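Local coordinates for protein amine Dehydrogenase (Pseudomonas putida, PDB 1JMX) that oxidises amines with a quinone cofactor as a quinohemoprotein amine dehydrogenase, its two c-type hemes in this chain probably carrying the electrons onward, at residues Ala360-Val365 against Leu407-Leu412; Lys193-Val199 against Val214-Asp220. All blocks are in the same frame, centred on the assembly; numbering follows the deposited sequence.

Interaction 1 of 2, residues Ala360-Val365 against Leu407-Leu412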
ATOM      1  N   ALA A 360     -15.609 -12.441  35.435  1.00 24.50           N
ATOM      2  CA  ALA A 360     -16.940 -12.687  34.898  1.00 23.71           C
ATOM      3  C   ALA A 360     -17.421 -14.070  35.281  1.00 23.18           C
ATOM      4  O   ALA A 360     -16.764 -15.064  34.988  1.00 23.47           O
ATOM      5  CB  ALA A 360     -16.937 -12.547  33.385  1.00 23.86           C
ATOM      6  N   VAL A 361     -18.521 -14.118  36.019  1.00 23.03           N
ATOM      7  CA  VAL A 361     -19.119 -15.385  36.411  1.00 21.65           C
ATOM      8  C   VAL A 361     -20.257 -15.503  35.423  1.00 21.37           C
ATOM      9  O   VAL A 361     -21.022 -14.561  35.264  1.00 21.58           O
ATOM     10  CB  VAL A 361     -19.695 -15.335  37.837  1.00 21.06           C
ATOM     11  CG1 VAL A 361     -20.416 -16.646  38.161  1.00 20.64           C
ATOM     12  CG2 VAL A 361     -18.586 -15.097  38.820  1.00 20.19           C
ATOM     13  N   TYR A 362     -20.355 -16.625  34.723  1.00 21.56           N
ATOM     14  CA  TYR A 362     -21.425 -16.757  33.751  1.00 22.29           C
ATOM     15  C   TYR A 362     -22.113 -18.103  33.810  1.00 24.09           C
ATOM     16  O   TYR A 362     -21.549 -19.079  34.302  1.00 23.72           O
ATOM     17  CB  TYR A 362     -20.894 -16.504  32.332  1.00 21.41           C
ATOM     18  CG  TYR A 362     -20.053 -17.630  31.770  1.00 19.77           C
ATOM     19  CD1 TYR A 362     -20.593 -18.528  30.846  1.00 19.23           C
ATOM     20  CD2 TYR A 362     -18.719 -17.798  32.152  1.00 18.57           C
ATOM     21  CE1 TYR A 362     -19.831 -19.564  30.315  1.00 18.42           C
ATOM     22  CE2 TYR A 362     -17.943 -18.834  31.623  1.00 18.85           C
ATOM     23  CZ  TYR A 362     -18.512 -19.710  30.705  1.00 17.86           C
ATOM     24  OH  TYR A 362     -17.768 -20.728  30.170  1.00 19.66           O
ATOM     25  N   ASP A 363     -23.332 -18.142  33.275  1.00 25.86           N
ATOM     26  CA  ASP A 363     -24.116 -19.373  33.241  1.00 27.84           C
ATOM     27  C   ASP A 363     -24.151 -20.007  31.857  1.00 27.10           C
ATOM     28  O   ASP A 363     -23.914 -21.210  31.719  1.00 27.78           O
ATOM     29  CB  ASP A 363     -25.543 -19.159  33.801  1.00 30.47           C
ATOM     30  CG  ASP A 363     -26.262 -17.938  33.213  1.00 32.13           C
ATOM     31  OD1 ASP A 363     -25.681 -17.184  32.388  1.00 34.12           O
ATOM     32  OD2 ASP A 363     -27.442 -17.741  33.590  1.00 34.49           O
ATOM     33  N   LYS A 364     -24.376 -19.183  30.838  1.00 26.70           N
ATOM     34  CA  LYS A 364     -24.446 -19.650  29.459  1.00 26.97           C
ATOM     35  C   LYS A 364     -23.984 -18.585  28.471  1.00 25.45           C
ATOM     36  O   LYS A 364     -24.182 -17.388  28.689  1.00 25.38           O
ATOM     37  CB  LYS A 364     -25.880 -20.057  29.098  1.00 29.07           C
ATOM     38  CG  LYS A 364     -26.930 -18.964  29.324  1.00 32.03           C
ATOM     39  CD  LYS A 364     -27.974 -18.934  28.201  1.00 35.93           C
ATOM     40  CE  LYS A 364     -27.393 -18.325  26.912  1.00 37.00           C
ATOM     41  NZ  LYS A 364     -28.306 -18.463  25.731  1.00 38.12           N
ATOM     42  N   VAL A 365     -23.391 -19.040  27.372  1.00 24.78           N
ATOM     43  CA  VAL A 365     -22.915 -18.138  26.335  1.00 22.58           C
ATOM     44  C   VAL A 365     -24.052 -17.913  25.347  1.00 23.36           C
ATOM     45  O   VAL A 365     -24.663 -18.859  24.836  1.00 23.10           O
ATOM     46  CB  VAL A 365     -21.664 -18.685  25.608  1.00 20.21           C
ATOM     47  CG1 VAL A 365     -21.173 -17.665  24.605  1.00 19.46           C
ATOM     48  CG2 VAL A 365     -20.560 -18.996  26.607  1.00 17.90           C
ATOM     49  N   LEU A 407     -22.928  -9.109  29.148  1.00 25.70           N
ATOM     50  CA  LEU A 407     -21.775  -9.474  29.950  1.00 25.14           C
ATOM     51  C   LEU A 407     -20.701 -10.039  29.025  1.00 23.95           C
ATOM     52  O   LEU A 407     -20.953 -11.004  28.311  1.00 23.47           O
ATOM     53  CB  LEU A 407     -22.210 -10.568  30.937  1.00 24.16           C
ATOM     54  CG  LEU A 407     -21.533 -10.949  32.260  1.00 24.39           C
ATOM     55  CD1 LEU A 407     -21.551 -12.477  32.369  1.00 23.23           C
ATOM     56  CD2 LEU A 407     -20.120 -10.421  32.390  1.00 23.38           C
ATOM     57  N   ARG A 408     -19.533  -9.403  28.981  1.00 23.69           N
ATOM     58  CA  ARG A 408     -18.448  -9.935  28.167  1.00 22.95           C
ATOM     59  C   ARG A 408     -17.743 -10.962  29.056  1.00 21.19           C
ATOM     60  O   ARG A 408     -17.185 -10.615  30.096  1.00 20.52           O
ATOM     61  CB  ARG A 408     -17.464  -8.846  27.724  1.00 24.52           C
ATOM     62  CG  ARG A 408     -16.375  -9.392  26.776  1.00 26.98           C
ATOM     63  CD  ARG A 408     -15.482  -8.299  26.206  1.00 30.11           C
ATOM     64  NE  ARG A 408     -14.095  -8.392  26.670  1.00 34.21           N
ATOM     65  CZ  ARG A 408     -13.142  -9.109  26.080  1.00 35.59           C
ATOM     66  NH1 ARG A 408     -13.410  -9.813  24.990  1.00 38.42           N
ATOM     67  NH2 ARG A 408     -11.918  -9.150  26.590  1.00 37.45           N
ATOM     68  N   ILE A 409     -17.863 -12.232  28.685  1.00 20.71           N
ATOM     69  CA  ILE A 409     -17.252 -13.312  29.435  1.00 20.05           C
ATOM     70  C   ILE A 409     -15.739 -13.276  29.261  1.00 20.41           C
ATOM     71  O   ILE A 409     -14.997 -13.174  30.237  1.00 20.13           O
ATOM     72  CB  ILE A 409     -17.796 -14.705  28.986  1.00 20.49           C
ATOM     73  CG1 ILE A 409     -19.222 -14.941  29.505  1.00 21.29           C
ATOM     74  CG2 ILE A 409     -16.925 -15.816  29.534  1.00 19.10           C
ATOM     75  CD1 ILE A 409     -20.253 -13.991  29.006  1.00 23.03           C
ATOM     76  N   GLY A 410     -15.293 -13.370  28.010  1.00 20.20           N
ATOM     77  CA  GLY A 410     -13.872 -13.355  27.717  1.00 19.07           C
ATOM     78  C   GLY A 410     -13.601 -14.141  26.456  1.00 19.66           C
ATOM     79  O   GLY A 410     -14.487 -14.308  25.624  1.00 19.43           O
ATOM     80  N   TYR A 411     -12.376 -14.623  26.303  1.00 20.18           N
ATOM     81  CA  TYR A 411     -12.004 -15.402  25.126  1.00 21.04           C
ATOM     82  C   TYR A 411     -12.105 -16.883  25.459  1.00 21.30           C
ATOM     83  O   TYR A 411     -11.257 -17.417  26.175  1.00 22.37           O
ATOM     84  CB  TYR A 411     -10.578 -15.063  24.692  1.00 21.66           C
ATOM     85  CG  TYR A 411     -10.396 -13.647  24.186  1.00 22.79           C
ATOM     86  CD1 TYR A 411      -9.280 -12.894  24.555  1.00 23.60           C
ATOM     87  CD2 TYR A 411     -11.313 -13.077  23.300  1.00 23.45           C
ATOM     88  CE1 TYR A 411      -9.078 -11.611  24.052  1.00 24.74           C
ATOM     89  CE2 TYR A 411     -11.120 -11.794  22.788  1.00 22.63           C
ATOM     90  CZ  TYR A 411     -10.002 -11.069  23.170  1.00 24.17           C
ATOM     91  OH  TYR A 411      -9.812  -9.795  22.687  1.00 26.22           O
ATOM     92  N   LEU A 412     -13.141 -17.541  24.937  1.00 21.44           N
ATOM     93  CA  LEU A 412     -13.367 -18.962  25.193  1.00 20.77           C
ATOM     94  C   LEU A 412     -12.826 -19.865  24.097  1.00 20.92           C
ATOM     95  O   LEU A 412     -12.842 -19.506  22.923  1.00 21.39           O
ATOM     96  CB  LEU A 412     -14.862 -19.237  25.392  1.00 19.70           C
ATOM     97  CG  LEU A 412     -15.546 -18.616  26.613  1.00 20.27           C
ATOM     98  CD1 LEU A 412     -16.969 -19.123  26.721  1.00 20.33           C
ATOM     99  CD2 LEU A 412     -14.784 -18.977  27.861  1.00 21.01           C
TER
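I409, Y362 and A360 give up more area than any other residues where the end of strand 354-362 crosses strand 406-420. The short strand segments run at 101° to each other, 7.2 Å apart at closest approach, so they pack through side chains and do not pair as neighbours in a sheet. I409 lies across the phenol of Y362: its CG2 sits 4.1 Å from the ring centroid, over the face, in a CH-pi contact, and its CG1 comes 3.6 Å from CG of Y362. L412 reaches the far end of the same ring, its CD1 3.9 Å from the OH of Y362, and also meets V365, CD1 to CG2 at 3.6 Å. The Y362 hydroxyl itself is hydrogen-bonded to D472. The CA atoms of A360 and I409 are 5.5 Å apart. A360 is small enough to fit close to the crossing backbone, with its CB 3.8 Å from O of R408 and equally far from O of I409. L407 packs beside it, CD2 4.0 Å from CB of A360 and CD1 3.6 Å from O of V361. F293 of strand 285-295 extends the apolar layer against I409 and L412. This buried, near-orthogonal packing forms the interface between two consecutive beta domains, III and IV, both of the E-set (immunoglobulin-like) kind.

Interaction 2 of 2, residues Lys193-Val199 against Val214-Asp220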
ATOM      1  N   LYS A 193      -2.951 -17.713  21.249  1.00 16.93           N
ATOM      2  CA  LYS A 193      -1.973 -18.434  22.063  1.00 18.68           C
ATOM      3  C   LYS A 193      -2.381 -18.431  23.539  1.00 18.90           C
ATOM      4  O   LYS A 193      -2.344 -19.465  24.207  1.00 19.72           O
ATOM      5  CB  LYS A 193      -0.570 -17.860  21.889  1.00 18.94           C
ATOM      6  CG  LYS A 193       0.472 -18.498  22.806  1.00 21.92           C
ATOM      7  CD  LYS A 193       0.570 -19.994  22.585  1.00 22.36           C
ATOM      8  CE  LYS A 193       1.548 -20.635  23.544  1.00 23.14           C
ATOM      9  NZ  LYS A 193       2.887 -20.018  23.421  1.00 25.41           N
ATOM     10  N   GLY A 194      -2.761 -17.266  24.047  1.00 19.61           N
ATOM     11  CA  GLY A 194      -3.201 -17.188  25.422  1.00 18.93           C
ATOM     12  C   GLY A 194      -2.478 -16.202  26.307  1.00 19.45           C
ATOM     13  O   GLY A 194      -1.572 -15.492  25.871  1.00 18.35           O
ATOM     14  N   ASP A 195      -2.883 -16.200  27.576  1.00 19.97           N
ATOM     15  CA  ASP A 195      -2.324 -15.320  28.589  1.00 18.95           C
ATOM     16  C   ASP A 195      -0.868 -15.602  28.889  1.00 17.97           C
ATOM     17  O   ASP A 195      -0.369 -16.694  28.652  1.00 18.86           O
ATOM     18  CB  ASP A 195      -3.143 -15.406  29.879  1.00 18.98           C
ATOM     19  CG  ASP A 195      -4.498 -14.736  29.760  1.00 21.18           C
ATOM     20  OD1 ASP A 195      -5.463 -15.198  30.408  1.00 21.41           O
ATOM     21  OD2 ASP A 195      -4.606 -13.731  29.026  1.00 24.13           O
ATOM     22  N   VAL A 196      -0.192 -14.582  29.396  1.00 17.89           N
ATOM     23  CA  VAL A 196       1.213 -14.663  29.745  1.00 17.83           C
ATOM     24  C   VAL A 196       1.399 -13.777  30.975  1.00 17.24           C
ATOM     25  O   VAL A 196       0.683 -12.790  31.157  1.00 16.57           O
ATOM     26  CB  VAL A 196       2.116 -14.173  28.567  1.00 17.61           C
ATOM     27  CG1 VAL A 196       2.044 -12.675  28.412  1.00 16.83           C
ATOM     28  CG2 VAL A 196       3.547 -14.619  28.763  1.00 18.52           C
ATOM     29  N   ARG A 197       2.314 -14.176  31.851  1.00 19.00           N
ATOM     30  CA  ARG A 197       2.591 -13.418  33.064  1.00 19.87           C
ATOM     31  C   ARG A 197       3.988 -13.744  33.546  1.00 19.18           C
ATOM     32  O   ARG A 197       4.512 -14.820  33.267  1.00 18.84           O
ATOM     33  CB  ARG A 197       1.571 -13.732  34.166  1.00 20.60           C
ATOM     34  CG  ARG A 197       1.885 -14.961  35.032  1.00 24.05           C
ATOM     35  CD  ARG A 197       1.601 -16.275  34.334  1.00 25.63           C
ATOM     36  NE  ARG A 197       0.169 -16.508  34.181  1.00 28.23           N
ATOM     37  CZ  ARG A 197      -0.409 -17.705  34.260  1.00 30.22           C
ATOM     38  NH1 ARG A 197       0.322 -18.791  34.500  1.00 30.61           N
ATOM     39  NH2 ARG A 197      -1.717 -17.826  34.070  1.00 30.78           N
ATOM     40  N   GLY A 198       4.590 -12.806  34.264  1.00 19.00           N
ATOM     41  CA  GLY A 198       5.928 -13.027  34.774  1.00 18.65           C
ATOM     42  C   GLY A 198       6.552 -11.778  35.357  1.00 19.21           C
ATOM     43  O   GLY A 198       5.862 -10.825  35.720  1.00 18.50           O
ATOM     44  N   VAL A 199       7.876 -11.787  35.440  1.00 20.76           N
ATOM     45  CA  VAL A 199       8.628 -10.664  35.978  1.00 21.19           C
ATOM     46  C   VAL A 199       9.757 -10.282  35.038  1.00 19.83           C
ATOM     47  O   VAL A 199      10.501 -11.124  34.546  1.00 19.50           O
ATOM     48  CB  VAL A 199       9.194 -10.977  37.399  1.00 22.47           C
ATOM     49  CG1 VAL A 199      10.066  -9.823  37.894  1.00 23.77           C
ATOM     50  CG2 VAL A 199       8.052 -11.195  38.378  1.00 22.69           C
ATOM     51  N   VAL A 214      13.445 -11.413  31.129  1.00 23.56           N
ATOM     52  CA  VAL A 214      12.040 -11.765  31.211  1.00 23.18           C
ATOM     53  C   VAL A 214      11.931 -13.176  31.775  1.00 23.30           C
ATOM     54  O   VAL A 214      12.591 -14.100  31.291  1.00 21.73           O
ATOM     55  CB  VAL A 214      11.384 -11.716  29.816  1.00 22.57           C
ATOM     56  CG1 VAL A 214       9.892 -11.870  29.926  1.00 23.21           C
ATOM     57  CG2 VAL A 214      11.729 -10.411  29.128  1.00 23.46           C
ATOM     58  N   LYS A 215      11.141 -13.324  32.833  1.00 23.53           N
ATOM     59  CA  LYS A 215      10.927 -14.624  33.451  1.00 24.13           C
ATOM     60  C   LYS A 215       9.440 -14.876  33.671  1.00 23.27           C
ATOM     61  O   LYS A 215       8.820 -14.243  34.515  1.00 23.05           O
ATOM     62  CB  LYS A 215      11.683 -14.728  34.780  1.00 27.07           C
ATOM     63  CG  LYS A 215      12.913 -15.624  34.717  1.00 31.24           C
ATOM     64  CD  LYS A 215      13.927 -15.085  33.715  1.00 35.07           C
ATOM     65  CE  LYS A 215      14.594 -16.202  32.915  1.00 36.97           C
ATOM     66  NZ  LYS A 215      15.328 -15.670  31.713  1.00 37.05           N
ATOM     67  N   GLY A 216       8.869 -15.805  32.912  1.00 22.76           N
ATOM     68  CA  GLY A 216       7.459 -16.099  33.068  1.00 22.58           C
ATOM     69  C   GLY A 216       7.002 -17.290  32.255  1.00 22.68           C
ATOM     70  O   GLY A 216       7.796 -18.163  31.906  1.00 23.53           O
ATOM     71  N   ALA A 217       5.710 -17.332  31.962  1.00 22.37           N
ATOM     72  CA  ALA A 217       5.143 -18.422  31.184  1.00 22.51           C
ATOM     73  C   ALA A 217       3.750 -18.052  30.737  1.00 22.51           C
ATOM     74  O   ALA A 217       3.172 -17.077  31.217  1.00 22.41           O
ATOM     75  CB  ALA A 217       5.091 -19.697  32.020  1.00 21.64           C
ATOM     76  N   TYR A 218       3.232 -18.817  29.781  1.00 24.49           N
ATOM     77  CA  TYR A 218       1.882 -18.618  29.279  1.00 25.10           C
ATOM     78  C   TYR A 218       0.964 -19.432  30.171  1.00 25.55           C
ATOM     79  O   TYR A 218       1.431 -20.265  30.954  1.00 26.62           O
ATOM     80  CB  TYR A 218       1.762 -19.099  27.839  1.00 25.35           C
ATOM     81  CG  TYR A 218       2.393 -18.176  26.823  1.00 26.05           C
ATOM     82  CD1 TYR A 218       1.628 -17.213  26.166  1.00 26.79           C
ATOM     83  CD2 TYR A 218       3.739 -18.295  26.483  1.00 25.47           C
ATOM     84  CE1 TYR A 218       2.183 -16.394  25.193  1.00 27.76           C
ATOM     85  CE2 TYR A 218       4.305 -17.485  25.508  1.00 27.71           C
ATOM     86  CZ  TYR A 218       3.522 -16.535  24.868  1.00 29.08           C
ATOM     87  OH  TYR A 218       4.079 -15.725  23.901  1.00 31.37           O
ATOM     88  N   ALA A 219      -0.338 -19.190  30.058  1.00 26.22           N
ATOM     89  CA  ALA A 219      -1.315 -19.905  30.862  1.00 26.75           C
ATOM     90  C   ALA A 219      -1.308 -21.405  30.561  1.00 28.55           C
ATOM     91  O   ALA A 219      -1.667 -22.212  31.425  1.00 28.67           O
ATOM     92  CB  ALA A 219      -2.699 -19.328  30.641  1.00 25.57           C
ATOM     93  N   ASP A 220      -0.854 -21.779  29.362  1.00 29.06           N
ATOM     94  CA  ASP A 220      -0.811 -23.187  28.964  1.00 29.95           C
ATOM     95  C   ASP A 220       0.462 -23.939  29.384  1.00 30.91           C
ATOM     96  O   ASP A 220       0.658 -25.105  29.016  1.00 32.31           O
ATOM     97  CB  ASP A 220      -1.022 -23.320  27.450  1.00 30.17           C
ATOM     98  CG  ASP A 220       0.153 -22.808  26.647  1.00 30.95           C
ATOM     99  OD1 ASP A 220       0.179 -23.030  25.416  1.00 31.30           O
ATOM    100  OD2 ASP A 220       1.051 -22.183  27.243  1.00 31.57           O
TER
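Five backbone hydrogen bonds join these antiparallel strands. R197 and A217 exchange a pair, N to O at 3.1 Å each way; V199 N reaches K215 O at 2.8 Å and K215 N returns to V199 O at 2.9 Å, while A219 N to D195 O (2.9 Å) extends the ladder past the strand end. At the non-hydrogen-bonded pair G198-G216 the CA atoms approach to 3.8 Å; a side chain on either would clash with the opposite backbone. Aromatic contacts gather on Y218: K193 NZ lies 3.6 Å from the ring centroid in a cation-pi interaction, and V196 CG2 packs on the opposite face, 4.0 Å from that centroid. K193 and G194 form a classic beta bulge opposite M190. The hairpin 194-204/209-218 sits between strands 182-190 and 223-233 of the eight-stranded antiparallel barrel, where F224 meets the Y218 ring, while R197 hydrogen-bonds Q290 of strand 285-295 and touches strand 299-307.

How the interactions relate
Beyond the N-terminal heme-binding region, the chain enters the domain II barrel, where interaction 2 closes a tight hairpin of strands 194-204 and 209-218, with 14 residues between its segments, ten of them strand. The remaining barrel strands and most of domain III follow before interaction 1 opens at 360-365; it closes at 407-412 in domain IV, after 41 intervening residues. The two contacts are therefore in series, neither nested nor crossing. One pairs neighbouring strands inside a domain, the other joins successive domains. The centres of interactions 1 and 2 are about 22 Å apart, and the nearest atoms of interactions 1 and 2 about 7 Å. Strand 285-295 of domain III links them, meeting R197 through Q290 and I409 through F293, while H189 of strand 182-190 touches both D195 and Y411.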